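Long-range contact in aromatic-amino-acid:2-oxoglutarate transaminase (Candida albicans, PDB 6HND), which probably transfers amino groups between aromatic amino acids and 2-oxoglutarate, using pyridoxal 5'-phosphate as cofactor: residues I210-F224 with T254-I266. Residues are numbered along the deposited sequence; the frame is centred on the assembly and turned at random.
Sequences INFDNDSDGIDLTQF and TGFTQSLEFRKKI. With K (potassium ion), chain G.
Asp217 meets the start of helix 260-272 by a hydrogen bond and by ring contact. Its OD1 accepts from Ser259 N at 3.0 Å, nearly straight at 165°, on the anti side of the carboxylate and 27° out of its plane; Ser259 OG adds a weak bond to the same oxygen. Ser259 OG in turn accepts from Phe262 N at 2.9 Å, the N-cap bond, so Asp217 holds the capping residue from outside the helix.

CH-pi contacts involve two of the phenylalanines, Phe262 and Phe256. Asp217 CB stands over one face of Phe262, 3.6 Å from the ring centroid, while Ile219 CG2 lies at the edge in the ring plane; Leu221 CB approaches Phe262 CE2 obliquely. With CG anti to the backbone N (chi1 -170°), the Phe262 ring is laid against Asp217 CB, and its CZ and CE2 reach Ile219 and Leu221. Phe256 enters the bend 211-218, where Ser216 CB sits over one face at 3.9 Å from the centroid, and the backbone N and CA of Gly218 pack against Phe256 CB. The bend is braced internally by an Asx turn at Asn211 and an ST turn at Ser216.

Apolar contacts continue at both ends: Ile210 CD1 meets Thr254 CG2 tip to tip at 3.8 Å, and Ile266 CD1 touches Phe224 CD2 at 3.7 Å.

Two waters span the interface: water 1 donates to Ser216 O and accepts from Thr257 N, linking backbone to backbone; water 2 accepts from Ile219 N and Gln258 NE2. Gln258 OE1 hydrogen-bonds Tyr324 OH.

On the outer side of the bend, potassium is bound by Asp213 OD2 and both carboxylate oxygens of Asp215, OD1 at 2.4 Å and OD2 more distantly. Together the segments join the connections following strands 204-208 and 243-246 of the seven-stranded mixed sheet, the large-domain core characteristic of pyridoxal-phosphate aminotransferases of this family.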
ATOM      1  N   ILE B 210      29.398  13.899  -3.709  1.00 35.97           N
ATOM      2  CA  ILE B 210      29.685  12.900  -4.762  1.00 33.38           C
ATOM      3  C   ILE B 210      30.895  13.390  -5.532  1.00 34.74           C
ATOM      4  O   ILE B 210      30.958  14.579  -5.860  1.00 31.94           O
ATOM      5  CB  ILE B 210      28.461  12.712  -5.661  1.00 33.76           C
ATOM      6  CG1 ILE B 210      27.435  11.812  -4.969  1.00 32.02           C
ATOM      7  CG2 ILE B 210      28.884  12.177  -7.020  1.00 34.95           C
ATOM      8  CD1 ILE B 210      26.105  11.828  -5.647  1.00 35.37           C
ATOM      9  N   ASN B 211      31.842  12.489  -5.772  1.00 39.68           N
ATOM     10  CA  ASN B 211      33.010  12.745  -6.645  1.00 37.34           C
ATOM     11  C   ASN B 211      32.531  12.520  -8.095  1.00 35.26           C
ATOM     12  O   ASN B 211      31.990  11.444  -8.363  1.00 32.40           O
ATOM     13  CB  ASN B 211      34.168  11.870  -6.164  1.00 40.00           C
ATOM     14  CG  ASN B 211      35.294  11.754  -7.171  1.00 42.93           C
ATOM     15  OD1 ASN B 211      35.528  12.679  -7.935  1.00 39.09           O
ATOM     16  ND2 ASN B 211      35.987  10.622  -7.177  1.00 46.74           N
ATOM     17  N   PHE B 212      32.768  13.478  -9.002  1.00 35.56           N
ATOM     18  CA  PHE B 212      32.295  13.468 -10.412  1.00 36.78           C
ATOM     19  C   PHE B 212      33.409  13.117 -11.411  1.00 38.21           C
ATOM     20  O   PHE B 212      33.125  13.178 -12.618  1.00 38.07           O
ATOM     21  CB  PHE B 212      31.645  14.813 -10.733  1.00 37.36           C
ATOM     22  CG  PHE B 212      30.222  14.900 -10.241  1.00 37.08           C
ATOM     23  CD1 PHE B 212      29.934  15.354  -8.958  1.00 37.17           C
ATOM     24  CD2 PHE B 212      29.176  14.472 -11.040  1.00 36.03           C
ATOM     25  CE1 PHE B 212      28.620  15.427  -8.517  1.00 36.28           C
ATOM     26  CE2 PHE B 212      27.870  14.514 -10.580  1.00 36.34           C
ATOM     27  CZ  PHE B 212      27.595  14.988  -9.318  1.00 34.13           C
ATOM     28  N   ASP B 213      34.584  12.665 -10.953  1.00 39.50           N
ATOM     29  CA  ASP B 213      35.619  12.045 -11.836  1.00 41.30           C
ATOM     30  C   ASP B 213      35.041  10.833 -12.592  1.00 42.92           C
ATOM     31  O   ASP B 213      34.123  10.142 -12.063  1.00 45.65           O
ATOM     32  CB  ASP B 213      36.835  11.570 -11.040  1.00 36.81           C
ATOM     33  CG  ASP B 213      37.666  12.655 -10.362  1.00 36.58           C
ATOM     34  OD1 ASP B 213      37.436  13.864 -10.651  1.00 34.70           O
ATOM     35  OD2 ASP B 213      38.545  12.275  -9.523  1.00 35.48           O
ATOM     36  N   ASN B 214      35.588  10.526 -13.765  1.00 42.53           N
ATOM     37  CA  ASN B 214      35.077   9.411 -14.612  1.00 45.93           C
ATOM     38  C   ASN B 214      35.231   8.055 -13.912  1.00 44.79           C
ATOM     39  O   ASN B 214      34.454   7.155 -14.248  1.00 51.40           O
ATOM     40  CB  ASN B 214      35.755   9.381 -15.973  1.00 44.64           C
ATOM     41  CG  ASN B 214      35.362  10.591 -16.780  1.00 47.66           C
ATOM     42  OD1 ASN B 214      36.170  11.493 -16.982  1.00 50.54           O
ATOM     43  ND2 ASN B 214      34.110  10.643 -17.191  1.00 47.17           N
ATOM     44  N   ASP B 215      36.193   7.916 -12.995  1.00 44.34           N
ATOM     45  CA  ASP B 215      36.516   6.650 -12.280  1.00 47.07           C
ATOM     46  C   ASP B 215      35.893   6.689 -10.876  1.00 42.35           C
ATOM     47  O   ASP B 215      36.314   5.889 -10.025  1.00 44.86           O
ATOM     48  CB  ASP B 215      38.036   6.409 -12.236  1.00 42.68           C
ATOM     49  CG  ASP B 215      38.853   7.394 -11.401  1.00 45.99           C
ATOM     50  OD1 ASP B 215      38.303   8.453 -10.967  1.00 44.48           O
ATOM     51  OD2 ASP B 215      40.045   7.111 -11.170  1.00 41.24           O
ATOM     52  N   SER B 216      34.972   7.620 -10.608  1.00 42.15           N
ATOM     53  CA  SER B 216      34.391   7.817  -9.249  1.00 43.80           C
ATOM     54  C   SER B 216      33.594   6.567  -8.842  1.00 41.81           C
ATOM     55  O   SER B 216      32.974   5.937  -9.710  1.00 44.48           O
ATOM     56  CB  SER B 216      33.537   9.061  -9.187  1.00 43.54           C
ATOM     57  OG  SER B 216      33.058   9.282  -7.869  1.00 40.31           O
ATOM     58  N   ASP B 217      33.589   6.229  -7.555  1.00 40.29           N
ATOM     59  CA  ASP B 217      32.678   5.205  -6.986  1.00 38.86           C
ATOM     60  C   ASP B 217      31.320   5.839  -6.671  1.00 33.16           C
ATOM     61  O   ASP B 217      30.415   5.112  -6.242  1.00 36.38           O
ATOM     62  CB  ASP B 217      33.312   4.590  -5.738  1.00 41.88           C
ATOM     63  CG  ASP B 217      34.542   3.754  -6.058  1.00 42.34           C
ATOM     64  OD1 ASP B 217      34.369   2.601  -6.518  1.00 38.15           O
ATOM     65  OD2 ASP B 217      35.659   4.277  -5.857  1.00 41.50           O
ATOM     66  N   GLY B 218      31.195   7.151  -6.828  1.00 32.42           N
ATOM     67  CA  GLY B 218      30.041   7.916  -6.320  1.00 33.56           C
ATOM     68  C   GLY B 218      30.438   8.811  -5.170  1.00 32.16           C
ATOM     69  O   GLY B 218      31.171   9.759  -5.392  1.00 31.51           O
ATOM     70  N   ILE B 219      29.935   8.538  -3.973  1.00 34.23           N
ATOM     71  CA  ILE B 219      30.390   9.222  -2.729  1.00 37.80           C
ATOM     72  C   ILE B 219      31.892   9.541  -2.828  1.00 36.90           C
ATOM     73  O   ILE B 219      32.679   8.631  -3.180  1.00 32.40           O
ATOM     74  CB  ILE B 219      30.091   8.345  -1.505  1.00 34.16           C
ATOM     75  CG1 ILE B 219      28.585   8.344  -1.200  1.00 40.14           C
ATOM     76  CG2 ILE B 219      30.903   8.812  -0.316  1.00 33.63           C
ATOM     77  CD1 ILE B 219      28.137   7.242  -0.239  1.00 39.74           C
ATOM     78  N   ASP B 220      32.281  10.755  -2.436  1.00 34.75           N
ATOM     79  CA  ASP B 220      33.702  11.153  -2.293  1.00 37.01           C
ATOM     80  C   ASP B 220      34.218  10.640  -0.937  1.00 39.44           C
ATOM     81  O   ASP B 220      33.910  11.259   0.108  1.00 36.45           O
ATOM     82  CB  ASP B 220      33.830  12.668  -2.425  1.00 42.47           C
ATOM     83  CG  ASP B 220      35.270  13.166  -2.408  1.00 46.43           C
ATOM     84  OD1 ASP B 220      36.044  12.724  -1.530  1.00 41.20           O
ATOM     85  OD2 ASP B 220      35.605  13.992  -3.281  1.00 56.65           O
ATOM     86  N   LEU B 221      34.994   9.559  -0.935  1.00 39.43           N
ATOM     87  CA  LEU B 221      35.391   8.898   0.330  1.00 39.47           C
ATOM     88  C   LEU B 221      36.178   9.872   1.222  1.00 37.65           C
ATOM     89  O   LEU B 221      35.898   9.929   2.436  1.00 39.25           O
ATOM     90  CB  LEU B 221      36.179   7.616   0.041  1.00 39.44           C
ATOM     91  CG  LEU B 221      36.491   6.790   1.302  1.00 41.66           C
ATOM     92  CD1 LEU B 221      35.230   6.264   1.948  1.00 41.02           C
ATOM     93  CD2 LEU B 221      37.440   5.645   1.013  1.00 43.78           C
ATOM     94  N   THR B 222      37.120  10.629   0.669  1.00 38.57           N
ATOM     95  CA  THR B 222      37.970  11.566   1.449  1.00 38.25           C
ATOM     96  C   THR B 222      37.055  12.544   2.206  1.00 41.10           C
ATOM     97  O   THR B 222      37.274  12.734   3.422  1.00 36.98           O
ATOM     98  CB  THR B 222      39.001  12.242   0.543  1.00 39.48           C
ATOM     99  OG1 THR B 222      39.928  11.243   0.126  1.00 36.18           O
ATOM    100  CG2 THR B 222      39.765  13.350   1.229  1.00 42.12           C
ATOM    101  N   GLN B 223      36.045  13.115   1.534  1.00 40.77           N
ATOM    102  CA  GLN B 223      35.138  14.116   2.148  1.00 42.07           C
ATOM    103  C   GLN B 223      34.158  13.412   3.101  1.00 38.95           C
ATOM    104  O   GLN B 223      33.730  14.062   4.060  1.00 39.17           O
ATOM    105  CB  GLN B 223      34.449  14.980   1.091  1.00 47.20           C
ATOM    106  CG  GLN B 223      35.406  15.950   0.398  1.00 54.28           C
ATOM    107  CD  GLN B 223      36.177  16.790   1.393  1.00 64.58           C
ATOM    108  OE1 GLN B 223      37.385  16.608   1.582  1.00 77.90           O
ATOM    109  NE2 GLN B 223      35.478  17.700   2.067  1.00 61.74           N
ATOM    110  N   PHE B 224      33.853  12.135   2.885  1.00 33.58           N
ATOM    111  CA  PHE B 224      32.979  11.346   3.776  1.00 36.37           C
ATOM    112  C   PHE B 224      33.724  11.108   5.103  1.00 34.73           C
ATOM    113  O   PHE B 224      33.245  11.523   6.176  1.00 36.71           O
ATOM    114  CB  PHE B 224      32.481  10.074   3.076  1.00 35.97           C
ATOM    115  CG  PHE B 224      31.426   9.308   3.848  1.00 37.39           C
ATOM    116  CD1 PHE B 224      30.246   9.916   4.238  1.00 39.93           C
ATOM    117  CD2 PHE B 224      31.612   7.985   4.198  1.00 36.87           C
ATOM    118  CE1 PHE B 224      29.293   9.214   4.963  1.00 43.23           C
ATOM    119  CE2 PHE B 224      30.666   7.290   4.931  1.00 34.36           C
ATOM    120  CZ  PHE B 224      29.498   7.900   5.295  1.00 37.60           C
ATOM    121  N   THR B 254      23.415   9.894 -10.585  1.00 38.99           N
ATOM    122  CA  THR B 254      24.752  10.090 -11.214  1.00 36.75           C
ATOM    123  C   THR B 254      25.177   8.888 -12.057  1.00 36.39           C
ATOM    124  O   THR B 254      26.060   9.072 -12.869  1.00 37.88           O
ATOM    125  CB  THR B 254      25.835  10.458 -10.194  1.00 39.73           C
ATOM    126  OG1 THR B 254      26.024   9.377  -9.281  1.00 40.37           O
ATOM    127  CG2 THR B 254      25.499  11.730  -9.444  1.00 41.09           C
ATOM    128  N   GLY B 255      24.606   7.703 -11.836  1.00 41.15           N
ATOM    129  CA  GLY B 255      24.944   6.454 -12.553  1.00 35.71           C
ATOM    130  C   GLY B 255      26.170   5.749 -11.988  1.00 39.32           C
ATOM    131  O   GLY B 255      26.489   4.686 -12.506  1.00 42.65           O
ATOM    132  N   PHE B 256      26.832   6.281 -10.948  1.00 38.21           N
ATOM    133  CA  PHE B 256      28.066   5.681 -10.364  1.00 40.62           C
ATOM    134  C   PHE B 256      27.749   4.372  -9.628  1.00 37.33           C
ATOM    135  O   PHE B 256      26.602   4.139  -9.198  1.00 37.56           O
ATOM    136  CB  PHE B 256      28.786   6.654  -9.426  1.00 45.85           C
ATOM    137  CG  PHE B 256      29.401   7.861 -10.098  1.00 43.20           C
ATOM    138  CD1 PHE B 256      30.315   7.711 -11.124  1.00 44.76           C
ATOM    139  CD2 PHE B 256      29.089   9.144  -9.684  1.00 44.01           C
ATOM    140  CE1 PHE B 256      30.878   8.813 -11.748  1.00 45.31           C
ATOM    141  CE2 PHE B 256      29.660  10.250 -10.305  1.00 49.30           C
ATOM    142  CZ  PHE B 256      30.553  10.082 -11.337  1.00 44.52           C
ATOM    143  N   THR B 257      28.753   3.510  -9.544  1.00 33.84           N
ATOM    144  CA  THR B 257      28.687   2.183  -8.894  1.00 36.08           C
ATOM    145  C   THR B 257      29.896   2.018  -7.980  1.00 36.29           C
ATOM    146  O   THR B 257      31.044   2.150  -8.479  1.00 41.02           O
ATOM    147  CB  THR B 257      28.633   1.041  -9.904  1.00 38.40           C
ATOM    148  OG1 THR B 257      27.441   1.209 -10.655  1.00 42.00           O
ATOM    149  CG2 THR B 257      28.636  -0.324  -9.250  1.00 38.52           C
ATOM    150  N   GLN B 258      29.641   1.764  -6.695  1.00 37.02           N
ATOM    151  CA  GLN B 258      30.699   1.587  -5.674  1.00 37.87           C
ATOM    152  C   GLN B 258      31.349   0.229  -5.926  1.00 37.26           C
ATOM    153  O   GLN B 258      30.598  -0.759  -6.053  1.00 35.24           O
ATOM    154  CB  GLN B 258      30.127   1.677  -4.255  1.00 36.12           C
ATOM    155  CG  GLN B 258      29.649   3.064  -3.865  1.00 33.67           C
ATOM    156  CD  GLN B 258      28.898   3.037  -2.556  1.00 34.40           C
ATOM    157  OE1 GLN B 258      28.937   2.060  -1.803  1.00 38.92           O
ATOM    158  NE2 GLN B 258      28.208   4.120  -2.269  1.00 28.37           N
ATOM    159  N   SER B 259      32.681   0.210  -6.016  1.00 36.48           N
ATOM    160  CA  SER B 259      33.519  -1.016  -6.061  1.00 37.71           C
ATOM    161  C   SER B 259      33.310  -1.832  -4.782  1.00 37.46           C
ATOM    162  O   SER B 259      32.892  -1.249  -3.742  1.00 37.40           O
ATOM    163  CB  SER B 259      34.977  -0.665  -6.220  1.00 36.55           C
ATOM    164  OG  SER B 259      35.498  -0.152  -5.003  1.00 37.82           O
ATOM    165  N   LEU B 260      33.642  -3.121  -4.830  1.00 38.67           N
ATOM    166  CA  LEU B 260      33.658  -3.976  -3.620  1.00 39.74           C
ATOM    167  C   LEU B 260      34.565  -3.329  -2.565  1.00 40.74           C
ATOM    168  O   LEU B 260      34.117  -3.206  -1.425  1.00 38.78           O
ATOM    169  CB  LEU B 260      34.116  -5.382  -3.989  1.00 41.90           C
ATOM    170  CG  LEU B 260      34.288  -6.349  -2.817  1.00 43.52           C
ATOM    171  CD1 LEU B 260      33.022  -6.433  -1.950  1.00 38.58           C
ATOM    172  CD2 LEU B 260      34.707  -7.725  -3.338  1.00 40.46           C
ATOM    173  N   GLU B 261      35.750  -2.841  -2.936  1.00 40.01           N
ATOM    174  CA  GLU B 261      36.720  -2.348  -1.925  1.00 45.31           C
ATOM    175  C   GLU B 261      36.201  -1.030  -1.308  1.00 41.01           C
ATOM    176  O   GLU B 261      36.374  -0.830  -0.085  1.00 36.36           O
ATOM    177  CB  GLU B 261      38.136  -2.367  -2.523  1.00 49.66           C
ATOM    178  CG  GLU B 261      38.589  -1.095  -3.207  1.00 61.68           C
ATOM    179  CD  GLU B 261      40.069  -1.131  -3.589  1.00 71.74           C
ATOM    180  OE1 GLU B 261      40.735  -0.074  -3.477  1.00 70.19           O
ATOM    181  OE2 GLU B 261      40.552  -2.227  -3.991  1.00 66.98           O
ATOM    182  N   PHE B 262      35.520  -0.198  -2.097  1.00 38.77           N
ATOM    183  CA  PHE B 262      34.846   1.036  -1.611  1.00 38.19           C
ATOM    184  C   PHE B 262      33.753   0.672  -0.589  1.00 36.05           C
ATOM    185  O   PHE B 262      33.683   1.281   0.478  1.00 34.08           O
ATOM    186  CB  PHE B 262      34.316   1.837  -2.803  1.00 37.72           C
ATOM    187  CG  PHE B 262      33.818   3.209  -2.448  1.00 37.55           C
ATOM    188  CD1 PHE B 262      32.573   3.383  -1.857  1.00 42.21           C
ATOM    189  CD2 PHE B 262      34.600   4.324  -2.684  1.00 36.96           C
ATOM    190  CE1 PHE B 262      32.107   4.655  -1.537  1.00 40.50           C
ATOM    191  CE2 PHE B 262      34.144   5.590  -2.354  1.00 39.60           C
ATOM    192  CZ  PHE B 262      32.907   5.751  -1.763  1.00 42.37           C
ATOM    193  N   ARG B 263      32.937  -0.338  -0.886  1.00 37.27           N
ATOM    194  CA  ARG B 263      31.866  -0.801   0.036  1.00 39.19           C
ATOM    195  C   ARG B 263      32.465  -1.312   1.354  1.00 38.39           C
ATOM    196  O   ARG B 263      31.846  -1.070   2.403  1.00 37.12           O
ATOM    197  CB  ARG B 263      31.006  -1.883  -0.609  1.00 37.43           C
ATOM    198  CG  ARG B 263      30.175  -1.393  -1.783  1.00 36.43           C
ATOM    199  CD  ARG B 263      29.790  -2.540  -2.708  1.00 37.73           C
ATOM    200  NE  ARG B 263      29.380  -1.989  -3.979  1.00 36.37           N
ATOM    201  CZ  ARG B 263      28.125  -1.851  -4.377  1.00 39.01           C
ATOM    202  NH1 ARG B 263      27.119  -2.316  -3.654  1.00 38.52           N
ATOM    203  NH2 ARG B 263      27.886  -1.298  -5.551  1.00 42.28           N
ATOM    204  N   LYS B 264      33.622  -1.981   1.327  1.00 39.24           N
ATOM    205  CA  LYS B 264      34.242  -2.489   2.576  1.00 39.48           C
ATOM    206  C   LYS B 264      34.596  -1.294   3.444  1.00 39.17           C
ATOM    207  O   LYS B 264      34.388  -1.394   4.645  1.00 41.20           O
ATOM    208  CB  LYS B 264      35.449  -3.380   2.292  1.00 45.81           C
ATOM    209  CG  LYS B 264      35.089  -4.684   1.587  1.00 55.44           C
ATOM    210  CD  LYS B 264      36.155  -5.763   1.674  1.00 59.40           C
ATOM    211  CE  LYS B 264      36.029  -6.768   0.550  1.00 63.72           C
ATOM    212  NZ  LYS B 264      36.772  -8.009   0.861  1.00 75.73           N
ATOM    213  N   LYS B 265      35.093  -0.205   2.849  1.00 37.28           N
ATOM    214  CA  LYS B 265      35.503   0.990   3.625  1.00 42.88           C
ATOM    215  C   LYS B 265      34.271   1.689   4.216  1.00 37.91           C
ATOM    216  O   LYS B 265      34.362   2.143   5.332  1.00 38.83           O
ATOM    217  CB  LYS B 265      36.342   1.931   2.758  1.00 47.99           C
ATOM    218  CG  LYS B 265      37.634   1.332   2.223  1.00 50.78           C
ATOM    219  CD  LYS B 265      38.615   2.407   1.837  1.00 59.66           C
ATOM    220  CE  LYS B 265      39.177   2.231   0.446  1.00 61.89           C
ATOM    221  NZ  LYS B 265      40.096   1.078   0.381  1.00 56.28           N
ATOM    222  N   ILE B 266      33.180   1.820   3.460  1.00 38.82           N
ATOM    223  CA  ILE B 266      31.901   2.426   3.939  1.00 33.44           C
ATOM    224  C   ILE B 266      31.378   1.570   5.093  1.00 33.02           C
ATOM    225  O   ILE B 266      31.018   2.147   6.113  1.00 34.34           O
ATOM    226  CB  ILE B 266      30.863   2.541   2.800  1.00 32.87           C
ATOM    227  CG1 ILE B 266      31.301   3.498   1.685  1.00 31.83           C
ATOM    228  CG2 ILE B 266      29.494   2.918   3.359  1.00 30.25           C
ATOM    229  CD1 ILE B 266      31.508   4.931   2.146  1.00 33.03           C
TER
HETATM  230  K     K G 603      39.676   9.765  -9.455  1.00 53.80           K
HETATM  231  O   HOH W   1      31.574   3.662 -10.641  1.00 34.93           O
HETATM  232  O   HOH W   2      27.749   6.410  -4.014  1.00 28.51           O